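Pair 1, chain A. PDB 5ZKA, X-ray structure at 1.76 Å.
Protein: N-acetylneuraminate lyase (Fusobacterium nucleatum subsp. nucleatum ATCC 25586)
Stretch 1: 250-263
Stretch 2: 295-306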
# COMPACT_ATOMS: atom_id res chain seq x y z
N HIS A 250 2.23 -12.83 -7.85
CA HIS A 250 1.31 -13.78 -7.24
C HIS A 250 2.03 -15.04 -6.79
O HIS A 250 1.80 -15.55 -5.68
CB HIS A 250 0.20 -14.14 -8.23
CG HIS A 250 -0.94 -13.16 -8.29
ND1 HIS A 250 -1.38 -12.45 -7.20
CD2 HIS A 250 -1.77 -12.85 -9.31
CE1 HIS A 250 -2.42 -11.71 -7.55
NE2 HIS A 250 -2.68 -11.93 -8.83
N THR A 251 2.87 -15.60 -7.66
CA THR A 251 3.60 -16.81 -7.31
C THR A 251 4.57 -16.53 -6.17
O THR A 251 4.67 -17.32 -5.22
CB THR A 251 4.36 -17.33 -8.53
OG1 THR A 251 3.42 -17.71 -9.55
CG2 THR A 251 5.21 -18.54 -8.17
N THR A 252 5.28 -15.41 -6.25
CA THR A 252 6.19 -14.99 -5.18
C THR A 252 5.47 -14.89 -3.84
O THR A 252 5.97 -15.35 -2.81
CB THR A 252 6.83 -13.66 -5.55
OG1 THR A 252 7.79 -13.87 -6.59
CG2 THR A 252 7.53 -13.00 -4.35
N ASN A 253 4.27 -14.31 -3.83
CA ASN A 253 3.58 -14.13 -2.56
C ASN A 253 2.97 -15.42 -2.02
O ASN A 253 2.75 -15.52 -0.81
CB ASN A 253 2.53 -13.01 -2.68
CG ASN A 253 3.18 -11.63 -2.69
OD1 ASN A 253 4.40 -11.53 -2.75
ND2 ASN A 253 2.36 -10.58 -2.63
N ASP A 254 2.72 -16.42 -2.87
CA ASP A 254 2.43 -17.75 -2.33
C ASP A 254 3.63 -18.28 -1.56
O ASP A 254 3.49 -18.89 -0.48
CB ASP A 254 2.08 -18.72 -3.46
CG ASP A 254 0.66 -18.57 -3.98
OD1 ASP A 254 -0.15 -17.84 -3.36
OD2 ASP A 254 0.36 -19.20 -5.02
N LEU A 255 4.83 -18.08 -2.10
CA LEU A 255 6.04 -18.50 -1.41
C LEU A 255 6.25 -17.67 -0.14
O LEU A 255 6.52 -18.22 0.93
CB LEU A 255 7.23 -18.38 -2.36
CG LEU A 255 8.61 -18.47 -1.70
CD1 LEU A 255 8.82 -19.85 -1.07
CD2 LEU A 255 9.69 -18.17 -2.73
N ILE A 256 6.12 -16.35 -0.24
CA ILE A 256 6.33 -15.50 0.93
C ILE A 256 5.31 -15.82 2.01
O ILE A 256 5.63 -15.84 3.21
CB ILE A 256 6.30 -14.01 0.53
CG1 ILE A 256 7.54 -13.69 -0.33
CG2 ILE A 256 6.26 -13.11 1.77
CD1 ILE A 256 7.62 -12.24 -0.77
N GLU A 257 4.06 -16.09 1.62
CA GLU A 257 3.04 -16.42 2.61
C GLU A 257 3.43 -17.67 3.39
O GLU A 257 3.26 -17.72 4.61
CB GLU A 257 1.69 -16.60 1.92
CG GLU A 257 0.57 -17.07 2.81
CD GLU A 257 -0.66 -17.46 2.00
OE1 GLU A 257 -1.44 -16.57 1.65
OE2 GLU A 257 -0.81 -18.67 1.68
N GLY A 258 3.99 -18.67 2.70
CA GLY A 258 4.47 -19.85 3.40
C GLY A 258 5.69 -19.56 4.26
O GLY A 258 5.80 -20.07 5.38
N ILE A 259 6.62 -18.76 3.75
CA ILE A 259 7.80 -18.40 4.53
C ILE A 259 7.38 -17.73 5.83
O ILE A 259 7.85 -18.09 6.92
CB ILE A 259 8.72 -17.48 3.70
CG1 ILE A 259 9.37 -18.25 2.54
CG2 ILE A 259 9.76 -16.80 4.59
CD1 ILE A 259 10.13 -17.34 1.59
N LEU A 260 6.46 -16.76 5.74
CA LEU A 260 6.05 -16.04 6.94
C LEU A 260 5.37 -16.95 7.95
O LEU A 260 5.57 -16.80 9.16
CB LEU A 260 5.12 -14.88 6.55
CG LEU A 260 5.75 -13.72 5.77
CD1 LEU A 260 4.63 -12.75 5.30
CD2 LEU A 260 6.78 -12.98 6.63
N SER A 261 4.55 -17.90 7.49
CA SER A 261 3.85 -18.77 8.43
C SER A 261 4.79 -19.78 9.09
O SER A 261 4.48 -20.30 10.16
CB SER A 261 2.71 -19.52 7.73
OG SER A 261 3.21 -20.51 6.84
N ASN A 262 5.93 -20.04 8.47
CA ASN A 262 6.86 -21.09 8.88
C ASN A 262 8.03 -20.55 9.69
O ASN A 262 8.88 -21.34 10.12
CB ASN A 262 7.37 -21.82 7.64
CG ASN A 262 7.85 -23.21 7.95
OD1 ASN A 262 7.12 -24.01 8.53
ND2 ASN A 262 9.09 -23.52 7.55
N GLY A 263 8.09 -19.23 9.90
CA GLY A 263 9.23 -18.59 10.51
C GLY A 263 10.17 -18.04 9.45
O GLY A 263 10.87 -18.80 8.78
N GLU A 295 9.95 -29.82 7.36
CA GLU A 295 9.26 -30.49 6.26
C GLU A 295 8.45 -29.50 5.43
O GLU A 295 8.34 -29.65 4.21
CB GLU A 295 8.37 -31.60 6.81
CG GLU A 295 9.16 -32.69 7.53
CD GLU A 295 8.29 -33.82 8.04
OE1 GLU A 295 8.85 -34.88 8.40
OE2 GLU A 295 7.05 -33.64 8.10
N PHE A 296 7.88 -28.48 6.08
CA PHE A 296 7.19 -27.42 5.35
C PHE A 296 8.15 -26.68 4.43
O PHE A 296 7.80 -26.37 3.29
CB PHE A 296 6.53 -26.45 6.34
CG PHE A 296 5.52 -25.51 5.71
CD1 PHE A 296 4.20 -25.89 5.56
CD2 PHE A 296 5.89 -24.24 5.29
CE1 PHE A 296 3.27 -25.03 4.99
CE2 PHE A 296 4.97 -23.38 4.72
CZ PHE A 296 3.66 -23.77 4.57
N ALA A 297 9.35 -26.36 4.93
CA ALA A 297 10.33 -25.68 4.08
C ALA A 297 10.71 -26.55 2.89
O ALA A 297 10.89 -26.04 1.78
CB ALA A 297 11.57 -25.30 4.90
N LYS A 298 10.81 -27.86 3.10
CA LYS A 298 11.13 -28.76 2.00
C LYS A 298 10.04 -28.71 0.94
O LYS A 298 10.33 -28.78 -0.26
CB LYS A 298 11.32 -30.18 2.52
CG LYS A 298 11.62 -31.21 1.44
CD LYS A 298 11.96 -32.56 2.05
CE LYS A 298 11.90 -33.68 0.99
NZ LYS A 298 12.25 -35.02 1.55
N GLU A 299 8.78 -28.54 1.36
CA GLU A 299 7.68 -28.50 0.39
C GLU A 299 7.67 -27.17 -0.37
O GLU A 299 7.40 -27.16 -1.58
CB GLU A 299 6.34 -28.74 1.08
CG GLU A 299 6.13 -30.18 1.52
CD GLU A 299 6.32 -31.18 0.38
OE1 GLU A 299 5.54 -31.13 -0.60
OE2 GLU A 299 7.25 -32.01 0.46
N LEU A 300 7.95 -26.06 0.33
CA LEU A 300 8.08 -24.76 -0.34
C LEU A 300 9.21 -24.79 -1.36
O LEU A 300 9.06 -24.26 -2.47
CB LEU A 300 8.35 -23.65 0.69
CG LEU A 300 7.25 -23.30 1.68
CD1 LEU A 300 7.77 -22.29 2.72
CD2 LEU A 300 6.04 -22.74 0.96
N HIS A 301 10.35 -25.37 -1.00
CA HIS A 301 11.45 -25.50 -1.94
C HIS A 301 11.03 -26.32 -3.16
O HIS A 301 11.24 -25.91 -4.31
CB HIS A 301 12.65 -26.10 -1.23
CG HIS A 301 13.86 -26.27 -2.10
ND1 HIS A 301 14.26 -27.49 -2.58
CD2 HIS A 301 14.75 -25.37 -2.59
CE1 HIS A 301 15.35 -27.34 -3.32
NE2 HIS A 301 15.66 -26.06 -3.34
N LYS A 302 10.42 -27.49 -2.93
CA LYS A 302 10.02 -28.35 -4.04
C LYS A 302 9.00 -27.66 -4.95
O LYS A 302 9.03 -27.84 -6.17
CB LYS A 302 9.46 -29.67 -3.51
CG LYS A 302 10.53 -30.70 -3.21
CD LYS A 302 10.06 -31.74 -2.19
CE LYS A 302 8.77 -32.41 -2.61
NZ LYS A 302 8.44 -33.58 -1.73
N LYS A 303 8.10 -26.86 -4.38
CA LYS A 303 7.04 -26.27 -5.20
C LYS A 303 7.49 -25.00 -5.92
O LYS A 303 7.06 -24.74 -7.04
CB LYS A 303 5.82 -25.95 -4.32
CG LYS A 303 4.67 -25.26 -5.06
CD LYS A 303 3.38 -25.32 -4.25
CE LYS A 303 2.23 -24.59 -4.95
NZ LYS A 303 2.09 -25.00 -6.38
N PHE A 304 8.35 -24.19 -5.29
CA PHE A 304 8.63 -22.85 -5.79
C PHE A 304 10.04 -22.64 -6.31
O PHE A 304 10.25 -21.72 -7.12
CB PHE A 304 8.32 -21.80 -4.70
CG PHE A 304 6.85 -21.71 -4.36
CD1 PHE A 304 5.95 -21.17 -5.27
CD2 PHE A 304 6.38 -22.20 -3.16
CE1 PHE A 304 4.60 -21.11 -4.97
CE2 PHE A 304 5.02 -22.12 -2.85
CZ PHE A 304 4.14 -21.58 -3.75
N LEU A 305 11.02 -23.47 -5.92
CA LEU A 305 12.41 -23.09 -6.13
C LEU A 305 13.32 -24.19 -6.64
O LEU A 305 14.48 -23.90 -6.93
CB LEU A 305 13.02 -22.53 -4.83
CG LEU A 305 12.39 -21.23 -4.33
CD1 LEU A 305 12.87 -20.90 -2.91
CD2 LEU A 305 12.72 -20.08 -5.28
N LYS A 306 12.85 -25.42 -6.77
CA LYS A 306 13.73 -26.51 -7.16
C LYS A 306 13.59 -26.80 -8.65
O LYS A 306 12.50 -26.69 -9.21
CB LYS A 306 13.43 -27.77 -6.34
CG LYS A 306 14.47 -28.87 -6.48
CD LYS A 306 13.91 -30.19 -6.01
CE LYS A 306 14.94 -31.30 -6.09
NZ LYS A 306 15.89 -31.25 -4.95

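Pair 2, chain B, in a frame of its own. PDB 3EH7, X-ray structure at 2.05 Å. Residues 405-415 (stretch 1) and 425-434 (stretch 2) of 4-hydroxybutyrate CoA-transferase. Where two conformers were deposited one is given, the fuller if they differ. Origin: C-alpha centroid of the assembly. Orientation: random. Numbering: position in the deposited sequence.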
# COMPACT_ATOMS: atom_id res chain seq x y z
N SER B 405 -10.66 -3.12 16.44
CA SER B 405 -11.39 -4.23 15.84
C SER B 405 -12.47 -3.69 14.92
O SER B 405 -12.74 -2.48 14.93
CB SER B 405 -12.06 -5.08 16.91
OG SER B 405 -13.09 -4.35 17.55
N LEU B 406 -13.08 -4.59 14.17
CA LEU B 406 -14.16 -4.21 13.27
C LEU B 406 -15.33 -3.59 14.06
O LEU B 406 -15.88 -2.58 13.60
CB LEU B 406 -14.65 -5.40 12.42
CG LEU B 406 -13.65 -5.96 11.40
CD1 LEU B 406 -14.28 -7.17 10.67
CD2 LEU B 406 -13.17 -4.87 10.45
N ARG B 407 -15.67 -4.17 15.21
CA ARG B 407 -16.73 -3.63 16.07
C ARG B 407 -16.35 -2.22 16.50
O ARG B 407 -17.12 -1.28 16.31
CB ARG B 407 -16.95 -4.52 17.31
CG ARG B 407 -18.23 -4.23 18.10
CD ARG B 407 -18.11 -4.63 19.58
NE ARG B 407 -17.62 -3.52 20.40
CZ ARG B 407 -16.47 -3.51 21.07
NH1 ARG B 407 -15.67 -4.56 21.05
NH2 ARG B 407 -16.12 -2.44 21.76
N GLN B 408 -15.15 -2.08 17.07
CA GLN B 408 -14.64 -0.81 17.54
C GLN B 408 -14.57 0.26 16.44
O GLN B 408 -14.89 1.43 16.66
CB GLN B 408 -13.27 -0.99 18.18
CG GLN B 408 -13.32 -1.77 19.55
CD GLN B 408 -11.94 -2.17 20.01
OE1 GLN B 408 -10.99 -2.27 19.20
NE2 GLN B 408 -11.79 -2.38 21.32
N ARG B 409 -14.17 -0.16 15.25
CA ARG B 409 -14.10 0.75 14.12
C ARG B 409 -15.48 1.26 13.73
O ARG B 409 -15.66 2.47 13.61
CB ARG B 409 -13.45 0.05 12.94
CG ARG B 409 -11.96 0.02 13.01
CD ARG B 409 -11.45 -0.83 11.84
NE ARG B 409 -10.00 -0.83 11.85
CZ ARG B 409 -9.21 -0.44 10.86
NH1 ARG B 409 -9.69 -0.09 9.68
NH2 ARG B 409 -7.89 -0.46 11.04
N ALA B 410 -16.44 0.35 13.59
CA ALA B 410 -17.83 0.68 13.32
C ALA B 410 -18.38 1.70 14.34
O ALA B 410 -18.94 2.74 13.96
CB ALA B 410 -18.72 -0.58 13.31
N GLU B 411 -18.22 1.39 15.61
CA GLU B 411 -18.66 2.28 16.69
C GLU B 411 -17.99 3.66 16.62
O GLU B 411 -18.67 4.69 16.73
CB GLU B 411 -18.39 1.63 18.04
CG GLU B 411 -19.34 0.51 18.34
CD GLU B 411 -18.98 -0.30 19.58
OE1 GLU B 411 -17.84 -0.19 20.09
OE2 GLU B 411 -19.83 -1.08 20.04
N ALA B 412 -16.67 3.66 16.41
CA ALA B 412 -15.90 4.91 16.30
C ALA B 412 -16.36 5.80 15.13
O ALA B 412 -16.42 7.04 15.26
CB ALA B 412 -14.40 4.61 16.16
N LEU B 413 -16.67 5.18 13.99
CA LEU B 413 -17.11 5.93 12.80
C LEU B 413 -18.56 6.41 12.97
O LEU B 413 -18.93 7.50 12.52
CB LEU B 413 -16.95 5.05 11.55
CG LEU B 413 -15.51 4.72 11.14
CD1 LEU B 413 -15.48 3.64 10.04
CD2 LEU B 413 -14.87 6.00 10.66
N ILE B 414 -19.39 5.61 13.63
CA ILE B 414 -20.78 5.96 13.84
C ILE B 414 -20.88 7.23 14.67
O ILE B 414 -21.66 8.12 14.35
CB ILE B 414 -21.58 4.81 14.49
CG1 ILE B 414 -21.83 3.70 13.45
CG2 ILE B 414 -22.91 5.30 15.00
CD1 ILE B 414 -22.37 2.42 14.03
N ALA B 415 -20.04 7.33 15.69
CA ALA B 415 -20.05 8.49 16.58
C ALA B 415 -19.66 9.78 15.87
O ALA B 415 -19.99 10.85 16.35
CB ALA B 415 -19.15 8.25 17.80
N LEU B 425 -26.90 3.13 10.49
CA LEU B 425 -25.55 2.57 10.61
C LEU B 425 -25.48 1.57 11.78
O LEU B 425 -24.90 0.49 11.65
CB LEU B 425 -24.50 3.66 10.77
CG LEU B 425 -24.19 4.50 9.53
CD1 LEU B 425 -23.39 5.73 9.98
CD2 LEU B 425 -23.40 3.69 8.42
N THR B 426 -26.08 1.94 12.90
CA THR B 426 -26.08 1.09 14.08
C THR B 426 -26.80 -0.23 13.84
O THR B 426 -26.43 -1.28 14.39
CB THR B 426 -26.70 1.82 15.28
OG1 THR B 426 -25.87 2.95 15.59
CG2 THR B 426 -26.79 0.91 16.51
N LYS B 427 -27.83 -0.21 13.00
CA LYS B 427 -28.52 -1.47 12.77
C LYS B 427 -27.69 -2.39 11.88
O LYS B 427 -27.62 -3.57 12.16
CB LYS B 427 -29.97 -1.26 12.32
CG LYS B 427 -30.25 -1.08 10.86
CD LYS B 427 -31.78 -0.97 10.70
CE LYS B 427 -32.32 0.44 11.07
NZ LYS B 427 -33.64 0.38 11.82
N HIS B 428 -26.97 -1.85 10.90
CA HIS B 428 -25.98 -2.66 10.18
C HIS B 428 -24.90 -3.19 11.13
O HIS B 428 -24.53 -4.34 11.06
CB HIS B 428 -25.36 -1.89 9.01
CG HIS B 428 -26.28 -1.76 7.84
ND1 HIS B 428 -27.23 -0.76 7.75
CD2 HIS B 428 -26.43 -2.52 6.72
CE1 HIS B 428 -27.91 -0.88 6.62
NE2 HIS B 428 -27.44 -1.95 5.98
N LEU B 429 -24.42 -2.35 12.04
CA LEU B 429 -23.50 -2.81 13.07
C LEU B 429 -24.09 -4.02 13.78
O LEU B 429 -23.41 -5.02 13.96
CB LEU B 429 -23.22 -1.67 14.07
CG LEU B 429 -22.51 -1.96 15.40
CD1 LEU B 429 -21.03 -2.16 15.20
CD2 LEU B 429 -22.73 -0.81 16.38
N ARG B 430 -25.37 -3.93 14.16
CA ARG B 430 -26.00 -4.99 14.96
C ARG B 430 -26.24 -6.28 14.18
O ARG B 430 -26.02 -7.35 14.70
CB ARG B 430 -27.32 -4.50 15.56
CG ARG B 430 -27.42 -4.90 17.01
CD ARG B 430 -26.56 -3.97 17.89
NE ARG B 430 -27.37 -2.87 18.40
CZ ARG B 430 -26.91 -1.87 19.16
NH1 ARG B 430 -27.78 -0.93 19.57
NH2 ARG B 430 -25.62 -1.79 19.50
N LYS B 431 -26.70 -6.14 12.95
CA LYS B 431 -26.83 -7.27 12.04
C LYS B 431 -25.50 -8.02 11.91
O LYS B 431 -25.46 -9.25 11.93
CB LYS B 431 -27.31 -6.79 10.67
CG LYS B 431 -27.50 -7.90 9.64
CD LYS B 431 -28.25 -7.40 8.40
CE LYS B 431 -27.51 -6.26 7.72
NZ LYS B 431 -28.25 -5.77 6.53
N ARG B 432 -24.40 -7.27 11.78
CA ARG B 432 -23.05 -7.86 11.64
C ARG B 432 -22.44 -8.45 12.91
O ARG B 432 -21.90 -9.53 12.86
CB ARG B 432 -22.06 -6.82 11.09
CG ARG B 432 -21.79 -6.94 9.62
CD ARG B 432 -21.17 -5.64 9.09
NE ARG B 432 -22.15 -4.80 8.38
CZ ARG B 432 -21.89 -3.66 7.76
NH1 ARG B 432 -22.88 -3.02 7.14
NH2 ARG B 432 -20.66 -3.15 7.74
N PHE B 433 -22.47 -7.72 14.02
CA PHE B 433 -21.74 -8.13 15.24
C PHE B 433 -22.64 -8.33 16.46
O PHE B 433 -22.12 -8.46 17.57
CB PHE B 433 -20.68 -7.08 15.60
CG PHE B 433 -19.84 -6.64 14.45
CD1 PHE B 433 -19.12 -7.57 13.70
CD2 PHE B 433 -19.75 -5.31 14.10
CE1 PHE B 433 -18.33 -7.18 12.65
CE2 PHE B 433 -18.97 -4.90 13.03
CZ PHE B 433 -18.26 -5.83 12.31
N GLY B 434 -23.95 -8.34 16.27
CA GLY B 434 -24.88 -8.42 17.38
C GLY B 434 -24.79 -7.20 18.28
O GLY B 434 -25.50 -7.10 19.28

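What backbone arrangement do the two pairs share? Each packs two helices side by side in nearly antiparallel directions, at 169° in pair 1 and 172° in pair 2, with a closest approach between axes of 10.4 Å in both. Fourteen central residues superpose with an RMSD of 0.3 Å. Leu255(A) and Leu300(A) form a close point of register in pair 1, CA to CA 6.7 Å; in pair 2 the CA atoms of Ala410(B) and Leu429(B) are likewise 6.7 Å apart. No hydrogen bond crosses either contact, so side-chain packing carries both.

Which position is filled in the same way? Phe304(A) matches Phe433(B), their side-chain centres only 0.3 Å apart. In both, the CA-to-CB bond points toward the other helix, but the rings meet different neighbours. In pair 1, Leu255(A) CB lies over one face, 4.1 Å from the ring centroid of Phe304(A), in a CH-pi contact, while Asp254(A) CB comes within 3.5 Å of Phe304(A) CZ. In pair 2 the residue matching Asp254(A) is Leu406(B), whose CB lies 3.6 Å from Phe433(B) CZ; in both pairs the beta carbon makes the closest approach to the ring, although the side chain beyond it is charged in one and apolar in the other. Arg407(B), matching Leu255(A), lays its backbone N over a face of the ring.

How is the middle of the contact filled? Gly258(A) matches Ala410(B), and Leu300(A) matches Leu429(B), yet the leucines adopt different rotamers, m,t in pair 1 and t,p in pair 2. Leu300(A) packs directly on the glycine backbone, its CD1 3.8 Å from Gly258(A) C. An ideal CB on that glycine would fall 2.6 Å from Leu300(A) CD2, a clash. In pair 2 the alanine methyl is accommodated: Ala410(B) CB touches Leu429(B) CD1 at 3.4 Å, and the leucine sits as a knob among Arg407(B), Ala410(B), Glu411(B) and Ile414(B).

What closes the end where Asn262(A) matches Ile414(B)? In pair 1 a large aromatic meets a polar side chain: Phe296(A) CB is 3.3 Å from Asn262(A) OD1, and its ring reaches back along the helix, with CE2 3.5 Å from Gly258(A) O. Pair 2 has branched aliphatic side chains on both helices here, Ile414(B) in place of the asparagine and Leu425(B) in place of the phenylalanine. Ile414(B) CG1 packs 3.8 Å from CB of Leu425(B), and Ile414(B) CD1 reaches Leu429(B) CD2 at 4.0 Å. Pair 1 buries 488 Å² and pair 2 385 Å², both sides summed.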